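Local structure of SusD homolog (Bacteroides thetaiotaomicron VPI-5482, 3IV0) at residues S134-V139 against M210-W215; N161-L166 against Q218-N223; Y374-A379 against L433-K438; N447-T452 against V456-W461. The protein is of unknown function but, as a SusD homologue of the bacterial outer membrane, probably binds sugars or glycans at the cell surface for uptake. All coordinates share one frame; numbering follows the deposited sequence.

Interaction 1 (S134-V139 against M210-W215); sequences SYFFIV and MHINLW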
# COMPACT_ATOMS: atom_id res chain seq x y z
N SER A 134 -4.86 -7.63 5.79
CA SER A 134 -3.73 -8.02 6.63
C SER A 134 -3.02 -9.22 6.01
O SER A 134 -1.77 -9.20 5.93
CB SER A 134 -4.19 -8.34 8.05
OG SER A 134 -4.74 -7.19 8.68
N TYR A 135 -3.77 -10.26 5.61
CA TYR A 135 -3.15 -11.39 4.96
C TYR A 135 -2.42 -10.95 3.69
O TYR A 135 -1.30 -11.40 3.41
CB TYR A 135 -4.18 -12.49 4.60
CG TYR A 135 -4.37 -13.47 5.75
CD1 TYR A 135 -3.31 -14.22 6.20
CD2 TYR A 135 -5.60 -13.65 6.34
CE1 TYR A 135 -3.47 -15.12 7.25
CE2 TYR A 135 -5.76 -14.54 7.39
CZ TYR A 135 -4.68 -15.24 7.84
OH TYR A 135 -4.80 -16.15 8.91
N PHE A 136 -3.04 -10.10 2.89
CA PHE A 136 -2.38 -9.60 1.68
C PHE A 136 -1.09 -8.89 2.01
O PHE A 136 -0.07 -9.16 1.37
CB PHE A 136 -3.29 -8.69 0.91
CG PHE A 136 -2.67 -8.09 -0.33
CD1 PHE A 136 -2.23 -8.91 -1.36
CD2 PHE A 136 -2.58 -6.73 -0.49
CE1 PHE A 136 -1.71 -8.36 -2.53
CE2 PHE A 136 -2.02 -6.18 -1.67
CZ PHE A 136 -1.59 -7.02 -2.67
N PHE A 137 -1.10 -8.02 3.01
CA PHE A 137 0.12 -7.30 3.35
C PHE A 137 1.23 -8.23 3.81
O PHE A 137 2.43 -8.02 3.50
CB PHE A 137 -0.18 -6.25 4.44
CG PHE A 137 -0.51 -4.88 3.89
CD1 PHE A 137 -1.41 -4.72 2.87
CD2 PHE A 137 0.11 -3.77 4.41
CE1 PHE A 137 -1.67 -3.46 2.37
CE2 PHE A 137 -0.14 -2.50 3.91
CZ PHE A 137 -1.05 -2.36 2.89
N ILE A 138 0.91 -9.27 4.58
CA ILE A 138 1.96 -10.16 5.02
C ILE A 138 2.42 -11.14 3.93
O ILE A 138 3.58 -11.54 3.92
CB ILE A 138 1.64 -10.89 6.35
CG1 ILE A 138 0.39 -11.76 6.32
CG2 ILE A 138 1.60 -9.86 7.48
CD1 ILE A 138 0.19 -12.63 7.59
N VAL A 139 1.54 -11.51 3.01
CA VAL A 139 2.00 -12.30 1.86
C VAL A 139 2.98 -11.47 1.04
O VAL A 139 4.05 -11.97 0.61
CB VAL A 139 0.82 -12.75 0.98
CG1 VAL A 139 1.34 -13.24 -0.38
CG2 VAL A 139 0.06 -13.88 1.71
N MSE A 210 -8.33 -6.23 -6.79
CA MSE A 210 -7.51 -6.03 -7.97
C MSE A 210 -6.05 -6.32 -7.69
O MSE A 210 -5.38 -7.00 -8.46
CB MSE A 210 -7.67 -4.63 -8.55
CG MSE A 210 -9.07 -4.32 -8.94
SE MSE A 210 -9.43 -2.45 -9.43
CE MSE A 210 -8.65 -2.45 -11.03
N HIS A 211 -5.56 -5.86 -6.53
CA HIS A 211 -4.19 -6.13 -6.14
C HIS A 211 -3.94 -7.62 -5.94
O HIS A 211 -2.93 -8.15 -6.38
CB HIS A 211 -3.89 -5.38 -4.85
CG HIS A 211 -3.31 -4.05 -5.08
ND1 HIS A 211 -4.06 -2.91 -5.33
CD2 HIS A 211 -2.02 -3.69 -5.10
CE1 HIS A 211 -3.22 -1.90 -5.50
NE2 HIS A 211 -1.98 -2.35 -5.36
N ILE A 212 -4.87 -8.32 -5.31
CA ILE A 212 -4.68 -9.74 -5.04
C ILE A 212 -4.62 -10.51 -6.37
O ILE A 212 -3.71 -11.34 -6.57
CB ILE A 212 -5.77 -10.29 -4.12
CG1 ILE A 212 -5.65 -9.75 -2.71
CG2 ILE A 212 -5.72 -11.84 -4.08
CD1 ILE A 212 -6.87 -10.04 -1.84
N ASN A 213 -5.53 -10.22 -7.28
CA ASN A 213 -5.48 -10.85 -8.61
C ASN A 213 -4.15 -10.60 -9.30
O ASN A 213 -3.59 -11.49 -9.93
CB ASN A 213 -6.61 -10.32 -9.47
CG ASN A 213 -7.89 -11.10 -9.29
OD1 ASN A 213 -7.99 -12.27 -9.70
ND2 ASN A 213 -8.88 -10.48 -8.66
N LEU A 214 -3.62 -9.38 -9.22
CA LEU A 214 -2.38 -9.06 -9.92
C LEU A 214 -1.16 -9.72 -9.28
O LEU A 214 -0.19 -10.05 -9.98
CB LEU A 214 -2.22 -7.55 -10.06
CG LEU A 214 -3.28 -6.94 -11.01
CD1 LEU A 214 -3.30 -5.43 -10.86
CD2 LEU A 214 -2.96 -7.31 -12.47
N TRP A 215 -1.21 -10.02 -7.99
CA TRP A 215 -0.18 -10.82 -7.35
C TRP A 215 -0.31 -12.26 -7.82
O TRP A 215 0.70 -12.94 -8.05
CB TRP A 215 -0.18 -10.68 -5.80
CG TRP A 215 0.60 -9.52 -5.39
CD1 TRP A 215 0.25 -8.21 -5.56
CD2 TRP A 215 1.89 -9.53 -4.80
NE1 TRP A 215 1.28 -7.40 -5.13
CE2 TRP A 215 2.29 -8.19 -4.64
CE3 TRP A 215 2.76 -10.54 -4.38
CZ2 TRP A 215 3.54 -7.85 -4.10
CZ3 TRP A 215 3.97 -10.21 -3.83
CH2 TRP A 215 4.36 -8.89 -3.70
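Phe136 and Trp215 meet in a T-shaped (edge-to-face) stack. The phenylalanine ring presents its edge to the face of the five-membered indole ring, with the planes at 90° and the centroids 5.0 Å apart. The touching edge is CE1 and CZ, and Phe136 CE1 lies 3.6 Å from Trp215 CD1, which in turn sits near the plane of the phenylalanine ring. Phe136 reaches that far because its CG is anti to the backbone N (chi1 178°), which sends the ring straight out from helix 117-142 toward helix 202-219. A second aromatic pairing, with His211, has no ring face in it: the two rings meet rim to rim, their centroids 6.0 Å apart. The closest atoms there are Phe136 CZ and His211 CB, at 3.6 Å, so the base of the histidine does most of the touching.

Phe136, His211 and Trp215 thus form an aromatic cluster between two helices of the alpha-helical SusD fold. The axes of the short helical segments run 11.2 Å apart at 35°, a spacing that one large side chain bridges, with the CA atoms of Phe136 and Ile212 closest in register.

The aliphatic partner is Ile212, which slides past Phe136 in the opposite direction and sets its CG1 3.8 Å from Phe136 CD1. No hydrogen bond crosses between the segments, and all four touching residues are buried. The imidazole of His211 also meets the rings of Phe365 and His428, which extends the aromatic packing beyond the two helices.

Interaction 2 (N161-L166 against Q218-N223); sequences NMVIVL and QFDAQN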
# COMPACT_ATOMS: atom_id res chain seq x y z
N ASN A 161 1.01 -22.05 1.51
CA ASN A 161 1.30 -21.56 0.17
C ASN A 161 0.61 -20.23 -0.07
O ASN A 161 -0.60 -20.12 0.04
CB ASN A 161 0.79 -22.60 -0.83
CG ASN A 161 1.09 -22.30 -2.28
OD1 ASN A 161 1.31 -21.17 -2.71
ND2 ASN A 161 1.12 -23.37 -3.07
N MSE A 162 1.39 -19.24 -0.46
CA MSE A 162 0.90 -17.88 -0.66
C MSE A 162 -0.17 -17.82 -1.74
O MSE A 162 -1.06 -17.00 -1.63
CB MSE A 162 2.06 -16.92 -1.02
CG MSE A 162 2.87 -17.30 -2.26
SE MSE A 162 4.23 -16.09 -2.73
CE MSE A 162 3.16 -14.60 -3.25
N VAL A 163 -0.10 -18.69 -2.75
CA VAL A 163 -1.17 -18.72 -3.76
C VAL A 163 -2.50 -19.10 -3.14
O VAL A 163 -3.50 -18.51 -3.43
CB VAL A 163 -0.78 -19.67 -4.91
CG1 VAL A 163 -1.93 -19.93 -5.83
CG2 VAL A 163 0.41 -19.09 -5.67
N ILE A 164 -2.48 -20.08 -2.23
CA ILE A 164 -3.70 -20.47 -1.53
C ILE A 164 -4.24 -19.36 -0.66
O ILE A 164 -5.45 -19.09 -0.64
CB ILE A 164 -3.50 -21.74 -0.68
CG1 ILE A 164 -3.18 -22.92 -1.58
CG2 ILE A 164 -4.74 -21.99 0.17
CD1 ILE A 164 -2.82 -24.23 -0.81
N VAL A 165 -3.34 -18.68 0.07
CA VAL A 165 -3.77 -17.57 0.92
C VAL A 165 -4.46 -16.52 0.06
O VAL A 165 -5.54 -16.06 0.37
CB VAL A 165 -2.57 -16.96 1.69
CG1 VAL A 165 -3.01 -15.77 2.53
CG2 VAL A 165 -1.96 -18.03 2.62
N LEU A 166 -3.81 -16.12 -1.03
CA LEU A 166 -4.38 -15.07 -1.89
C LEU A 166 -5.72 -15.48 -2.49
O LEU A 166 -6.68 -14.71 -2.49
CB LEU A 166 -3.38 -14.71 -2.98
CG LEU A 166 -2.08 -14.06 -2.51
CD1 LEU A 166 -1.07 -14.00 -3.65
CD2 LEU A 166 -2.34 -12.65 -1.97
N GLN A 218 1.48 -13.12 -11.08
CA GLN A 218 2.90 -13.38 -10.99
C GLN A 218 3.18 -14.77 -10.41
O GLN A 218 4.09 -15.47 -10.87
CB GLN A 218 3.55 -12.35 -10.07
CG GLN A 218 5.05 -12.56 -9.86
CD GLN A 218 5.87 -12.54 -11.14
OE1 GLN A 218 5.61 -11.75 -12.08
NE2 GLN A 218 6.89 -13.38 -11.16
N PHE A 219 2.46 -15.16 -9.37
CA PHE A 219 2.81 -16.34 -8.59
C PHE A 219 1.98 -17.57 -8.90
O PHE A 219 2.29 -18.65 -8.41
CB PHE A 219 2.84 -15.98 -7.10
CG PHE A 219 3.95 -15.04 -6.78
CD1 PHE A 219 5.23 -15.50 -6.68
CD2 PHE A 219 3.72 -13.69 -6.62
CE1 PHE A 219 6.27 -14.63 -6.41
CE2 PHE A 219 4.76 -12.83 -6.34
CZ PHE A 219 6.03 -13.31 -6.24
N ASP A 220 0.93 -17.41 -9.70
CA ASP A 220 0.18 -18.53 -10.26
C ASP A 220 -0.08 -18.24 -11.75
O ASP A 220 -1.21 -18.23 -12.25
CB ASP A 220 -1.12 -18.72 -9.52
CG ASP A 220 -1.85 -19.99 -9.92
OD1 ASP A 220 -1.18 -21.04 -10.13
OD2 ASP A 220 -3.09 -19.97 -9.99
N ALA A 221 1.01 -18.05 -12.46
CA ALA A 221 0.94 -17.55 -13.82
C ALA A 221 0.19 -18.43 -14.79
O ALA A 221 -0.29 -17.95 -15.82
CB ALA A 221 2.33 -17.27 -14.34
N GLN A 222 0.07 -19.71 -14.51
CA GLN A 222 -0.67 -20.55 -15.47
C GLN A 222 -2.11 -20.09 -15.61
O GLN A 222 -2.75 -20.34 -16.64
CB GLN A 222 -0.66 -22.02 -15.06
CG GLN A 222 -1.43 -22.32 -13.83
N ASN A 223 -2.64 -19.37 -14.61
CA ASN A 223 -4.00 -18.89 -14.60
C ASN A 223 -4.08 -17.36 -14.78
O ASN A 223 -5.10 -16.75 -14.48
CB ASN A 223 -4.70 -19.32 -13.30
CG ASN A 223 -4.79 -20.82 -13.18
OD1 ASN A 223 -4.32 -21.42 -12.19
ND2 ASN A 223 -5.37 -21.43 -14.19
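Val163 and Asp220 mark the nearest backbone approach, their CA atoms 6.6 Å apart, where the first turn of helix 162-167 faces the end of helix 202-219. Asn161 is the N-cap of the former: its OD1 accepts from Val163 N at 2.9 Å, with the donor 36° out of the carbonyl plane. At the other segment, Asp220 is the first residue to leave helical geometry, so the chain turns away just after Phe219.

Met162, a selenomethionine, lays its end over one face of the Phe219 ring in a Met-aromatic contact, with SE 4.3 Å from the Phe219 ring centroid. The methyl adds a CH-pi interaction: Met162 CE stands 3.8 Å from the same Phe219 centroid, 21° off the ring normal. A bend at chi3 (-68°) folds that methyl back over the ring, where CE comes nearest to Phe219 CD2. The opposite face of the ring is met by CG of Gln218.

Val163 divides its two branches between neighbouring residues. CG2 packs against the backbone of Phe219, at 3.4 Å from Phe219 O, whereas Val163 CG1 touches Asp220 CB at 4.0 Å. The carboxylate of Asp220 has its polar partner in Tyr227, to whose hydroxyl OD2 is hydrogen-bonded.

No hydrogen bond joins the segments. Helix 162-167 is wedged against two longer helices: Met162 and Val165 rest on Val139 of helix 117-142, while Val163 and Leu166 rest on Leu216 of helix 202-219; Phe454 of helix 451-455 touches Phe219.

Interaction 3 (Y374-A379 against L433-K438); sequences YAEALA and LVRTGK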
# COMPACT_ATOMS: atom_id res chain seq x y z
N TYR A 374 -6.66 -1.25 -13.72
CA TYR A 374 -7.66 -1.61 -14.73
C TYR A 374 -7.02 -1.50 -16.13
O TYR A 374 -7.04 -2.44 -16.91
CB TYR A 374 -8.86 -0.68 -14.55
CG TYR A 374 -10.06 -0.89 -15.40
CD1 TYR A 374 -10.21 -1.96 -16.24
CD2 TYR A 374 -11.11 0.00 -15.29
CE1 TYR A 374 -11.37 -2.11 -17.00
CE2 TYR A 374 -12.26 -0.16 -16.03
CZ TYR A 374 -12.37 -1.19 -16.90
OH TYR A 374 -13.50 -1.33 -17.68
N ALA A 375 -6.35 -0.38 -16.39
CA ALA A 375 -5.65 -0.24 -17.66
C ALA A 375 -4.60 -1.32 -17.84
O ALA A 375 -4.45 -1.87 -18.94
CB ALA A 375 -5.00 1.13 -17.75
N GLU A 376 -3.81 -1.61 -16.81
CA GLU A 376 -2.77 -2.61 -16.90
C GLU A 376 -3.34 -3.95 -17.31
O GLU A 376 -2.77 -4.64 -18.16
CB GLU A 376 -2.09 -2.72 -15.53
CG GLU A 376 -1.08 -3.82 -15.43
CD GLU A 376 -0.43 -3.92 -14.07
OE1 GLU A 376 -0.44 -2.92 -13.35
OE2 GLU A 376 0.11 -5.01 -13.77
N ALA A 377 -4.43 -4.37 -16.69
CA ALA A 377 -5.04 -5.67 -16.97
C ALA A 377 -5.57 -5.70 -18.39
O ALA A 377 -5.39 -6.70 -19.10
CB ALA A 377 -6.17 -6.01 -15.95
N LEU A 378 -6.23 -4.65 -18.81
CA LEU A 378 -6.73 -4.59 -20.19
C LEU A 378 -5.58 -4.69 -21.16
O LEU A 378 -5.65 -5.45 -22.15
CB LEU A 378 -7.45 -3.29 -20.45
CG LEU A 378 -8.87 -3.22 -19.94
CD1 LEU A 378 -9.36 -1.79 -20.06
CD2 LEU A 378 -9.76 -4.19 -20.74
N ALA A 379 -4.51 -3.92 -20.93
CA ALA A 379 -3.39 -3.94 -21.83
C ALA A 379 -2.74 -5.32 -21.89
O ALA A 379 -2.34 -5.81 -22.95
CB ALA A 379 -2.39 -2.86 -21.47
N LEU A 433 7.02 -3.69 -8.61
CA LEU A 433 8.13 -4.36 -9.24
C LEU A 433 8.08 -5.85 -9.03
O LEU A 433 8.42 -6.63 -9.95
CB LEU A 433 9.46 -3.81 -8.73
CG LEU A 433 9.84 -2.40 -9.14
CD1 LEU A 433 11.13 -2.04 -8.42
CD2 LEU A 433 10.07 -2.31 -10.64
N VAL A 434 7.73 -6.30 -7.83
CA VAL A 434 7.69 -7.73 -7.59
C VAL A 434 6.58 -8.43 -8.40
O VAL A 434 6.84 -9.44 -9.06
CB VAL A 434 7.54 -8.04 -6.08
CG1 VAL A 434 7.23 -9.52 -5.82
CG2 VAL A 434 8.80 -7.59 -5.31
N ARG A 435 5.36 -7.88 -8.35
CA ARG A 435 4.24 -8.58 -8.96
C ARG A 435 4.31 -8.54 -10.49
O ARG A 435 3.63 -9.30 -11.13
CB ARG A 435 2.89 -8.00 -8.48
CG ARG A 435 2.68 -6.57 -8.94
CD ARG A 435 1.34 -5.99 -8.48
NE ARG A 435 1.14 -4.66 -9.04
CZ ARG A 435 0.79 -4.42 -10.30
NH1 ARG A 435 0.62 -5.39 -11.15
NH2 ARG A 435 0.62 -3.18 -10.69
N THR A 436 5.09 -7.63 -11.05
CA THR A 436 5.26 -7.57 -12.51
C THR A 436 6.53 -8.30 -12.94
O THR A 436 6.80 -8.41 -14.15
CB THR A 436 5.35 -6.10 -13.00
OG1 THR A 436 6.49 -5.48 -12.38
CG2 THR A 436 4.05 -5.34 -12.75
N GLY A 437 7.36 -8.77 -12.01
CA GLY A 437 8.65 -9.36 -12.38
C GLY A 437 9.69 -8.31 -12.79
O GLY A 437 10.82 -8.64 -13.16
N LYS A 438 9.37 -7.05 -12.67
CA LYS A 438 10.28 -6.02 -13.12
C LYS A 438 11.40 -5.78 -12.12
O LYS A 438 12.36 -5.09 -12.44
CB LYS A 438 9.53 -4.72 -13.47
CG LYS A 438 8.78 -4.85 -14.78
CD LYS A 438 7.89 -3.67 -15.07
CE LYS A 438 7.50 -3.59 -16.53
NZ LYS A 438 6.48 -4.56 -16.96
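Glu376 meets Arg435 in a salt bridge that spans two well-separated backbones: the nearest CA atoms across the segments, those of Glu376 and Thr436, are 10.4 Å apart. The bridge ties helix 367-381 to the C-terminal end of helix 429-436, where Gly437 leaves helical geometry with positive phi. Along the first helix, Tyr374 turns to helices 202-219 and 385-398, and after Glu376 the side chains of Ala377, Leu378 and Ala379 pack on helices 224-238, 385-398 and 408-422.

Glu376 itself reaches across. With CG anti to the backbone N (chi1 174°) and the chain extended beyond it, the carboxylate is carried far enough to meet a guanidinium arriving from the opposite direction. Arg435 grips it end-on, one nitrogen to each oxygen. Arg435 NH1 donates to Glu376 OE2 at 2.7 Å with an N-H...O angle of 172°, and Arg435 NH2 donates to OE1 of Glu376 at 2.9 Å. Both oxygens are met on their syn sides, and the two flat groups are nearly coplanar, 18° apart. Thr436 adds a light touch, its CG2 4.1 Å from Glu376 OE2.

The arginine is held at more than one point, because its NE forms a salt bridge with Asp432. Two nearly straight bonds to Glu376 and a second carboxylate at NE would restrict the rotation of the guanidinium. Arg419 also lies close to NH2, so the two carboxylates probably offset a local concentration of positive charge.

Interaction 4 (N447-T452 against V456-W461); sequences NPMTRT and VGAWTW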
# COMPACT_ATOMS: atom_id res chain seq x y z
N ASN A 447 17.98 -0.58 -9.30
CA ASN A 447 18.68 -1.38 -8.28
C ASN A 447 18.04 -2.78 -8.26
O ASN A 447 17.48 -3.20 -7.26
CB ASN A 447 18.57 -0.76 -6.87
CG ASN A 447 19.23 0.60 -6.74
OD1 ASN A 447 19.72 1.19 -7.70
ND2 ASN A 447 19.22 1.13 -5.54
N PRO A 448 18.10 -3.50 -9.38
CA PRO A 448 17.39 -4.77 -9.49
C PRO A 448 18.04 -5.86 -8.67
O PRO A 448 19.23 -5.77 -8.30
CB PRO A 448 17.54 -5.15 -10.97
CG PRO A 448 18.84 -4.52 -11.36
CD PRO A 448 18.90 -3.22 -10.59
N MSE A 449 17.28 -6.90 -8.36
CA MSE A 449 17.89 -8.14 -7.89
C MSE A 449 18.04 -9.06 -9.10
O MSE A 449 17.50 -8.78 -10.18
CB MSE A 449 17.04 -8.81 -6.79
CG MSE A 449 15.68 -9.33 -7.25
SE MSE A 449 14.54 -9.98 -5.82
CE MSE A 449 14.10 -8.30 -4.96
N THR A 450 18.68 -10.21 -8.94
CA THR A 450 18.74 -11.16 -10.04
C THR A 450 17.48 -12.01 -10.11
O THR A 450 16.77 -12.23 -9.10
CB THR A 450 19.96 -12.10 -9.96
OG1 THR A 450 19.75 -13.04 -8.92
CG2 THR A 450 21.25 -11.31 -9.71
N ARG A 451 17.18 -12.56 -11.28
CA ARG A 451 16.00 -13.37 -11.44
C ARG A 451 16.14 -14.65 -10.61
O ARG A 451 15.16 -15.14 -10.02
CB ARG A 451 15.69 -13.66 -12.91
CG ARG A 451 14.43 -14.43 -13.07
CD ARG A 451 14.06 -14.57 -14.52
NE ARG A 451 12.79 -15.23 -14.67
CZ ARG A 451 12.30 -15.64 -15.84
NH1 ARG A 451 12.97 -15.44 -16.96
NH2 ARG A 451 11.13 -16.24 -15.87
N THR A 452 17.33 -15.24 -10.59
CA THR A 452 17.54 -16.46 -9.80
C THR A 452 17.26 -16.17 -8.33
O THR A 452 16.58 -16.95 -7.66
CB THR A 452 18.96 -17.02 -9.95
OG1 THR A 452 19.24 -17.24 -11.34
CG2 THR A 452 19.06 -18.33 -9.21
N VAL A 456 14.29 -17.80 -5.74
CA VAL A 456 14.50 -18.47 -4.47
C VAL A 456 14.07 -17.58 -3.28
O VAL A 456 14.43 -17.86 -2.14
CB VAL A 456 15.97 -19.00 -4.29
CG1 VAL A 456 16.27 -20.06 -5.35
CG2 VAL A 456 17.01 -17.92 -4.34
N GLY A 457 13.28 -16.56 -3.53
CA GLY A 457 12.64 -15.84 -2.43
C GLY A 457 13.36 -14.60 -1.95
O GLY A 457 13.03 -14.07 -0.87
N ALA A 458 14.30 -14.06 -2.72
CA ALA A 458 14.99 -12.84 -2.33
C ALA A 458 14.12 -11.59 -2.36
O ALA A 458 14.58 -10.52 -1.97
CB ALA A 458 16.27 -12.61 -3.18
N TRP A 459 12.88 -11.70 -2.83
CA TRP A 459 11.93 -10.57 -2.76
C TRP A 459 11.22 -10.50 -1.39
O TRP A 459 10.56 -9.51 -1.11
CB TRP A 459 10.90 -10.66 -3.89
CG TRP A 459 10.08 -11.88 -3.85
CD1 TRP A 459 10.33 -13.03 -4.49
CD2 TRP A 459 8.83 -12.09 -3.14
NE1 TRP A 459 9.35 -13.95 -4.23
CE2 TRP A 459 8.41 -13.39 -3.41
CE3 TRP A 459 8.03 -11.30 -2.31
CZ2 TRP A 459 7.21 -13.93 -2.89
CZ3 TRP A 459 6.87 -11.81 -1.85
CH2 TRP A 459 6.48 -13.11 -2.10
N THR A 460 11.35 -11.54 -0.56
CA THR A 460 10.69 -11.55 0.76
C THR A 460 11.56 -10.86 1.80
O THR A 460 12.75 -10.68 1.60
CB THR A 460 10.43 -12.97 1.26
OG1 THR A 460 11.69 -13.63 1.50
CG2 THR A 460 9.54 -13.74 0.27
N TRP A 461 10.93 -10.45 2.91
CA TRP A 461 11.62 -10.09 4.14
C TRP A 461 12.07 -11.34 4.89
O TRP A 461 11.39 -12.32 4.88
CB TRP A 461 10.67 -9.26 5.05
CG TRP A 461 10.52 -7.86 4.61
CD1 TRP A 461 9.84 -7.41 3.53
CD2 TRP A 461 11.13 -6.69 5.21
NE1 TRP A 461 9.93 -6.06 3.43
CE2 TRP A 461 10.73 -5.58 4.45
CE3 TRP A 461 11.93 -6.48 6.34
CZ2 TRP A 461 11.14 -4.29 4.74
CZ3 TRP A 461 12.34 -5.23 6.63
CH2 TRP A 461 11.96 -4.14 5.84
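Met449, a selenomethionine, meets Ala458 and Trp459 because its CG sits between the backbone N and the carbonyl carbon (chi1 67°) and its chain bends at chi3 (71°). These turns lay SE and CE alongside the backbone joining Ala458 to Trp459. Met449 SE approaches Trp459 N at 3.8 Å, and Met449 CE lies at the same distance, 3.8 Å, from Ala458 O. Among side chains, Met449 SE packs 4.1 Å from Ala458 CB, while CE touches CB of Trp459, whose indole extends to other neighbours, among them Phe454 and Phe219.

The short helix 451-455 begins in the first segment and leads to the second. Thr450 is its N-cap, with OG1 accepting from Asn453 N, and a Schellman motif closes its far end: Gly457, at positive phi, is the C-prime residue, with Ala458 N hydrogen-bonded to Asn453 O and Gly457 N to Phe454 O. The link across the segments belongs to this helix end as well, Val456 N donating to Thr452 O at 3.1 Å, bent to 136°.

A type I beta turn from Gly457 to Thr460 follows directly. Gly457 O accepts twice there, from Thr460 N and, at 2.8 Å, from Thr460 OG1, while Thr460 CG2 lies over one face of the Trp459 ring.

How the interactions relate
Helix 202-219 is shared by interactions 1 and 2, whose centres are 10 Å apart; they touch where Val139 CG1 lies 3.7 Å from Met162 CE and Phe136 CD1 3.8 Å from Leu166 CD2. Trp215 connects interaction 1 to interaction 3, its NE1 3.6 Å from Arg435 CD and its CH2 3.6 Å from Val434 CG1. Trp459 of interaction 4 is a common neighbour: its CZ2 lies 3.6 Å from Phe219 CZ and its CZ3 3.9 Å from Trp215 CZ3, while its CB approaches Val434. Bound ethanediol, probably from the crystallisation liquor, is found about 4 Å from the side chain of Met162 and equally near that of Trp459; this does not identify a sugar site.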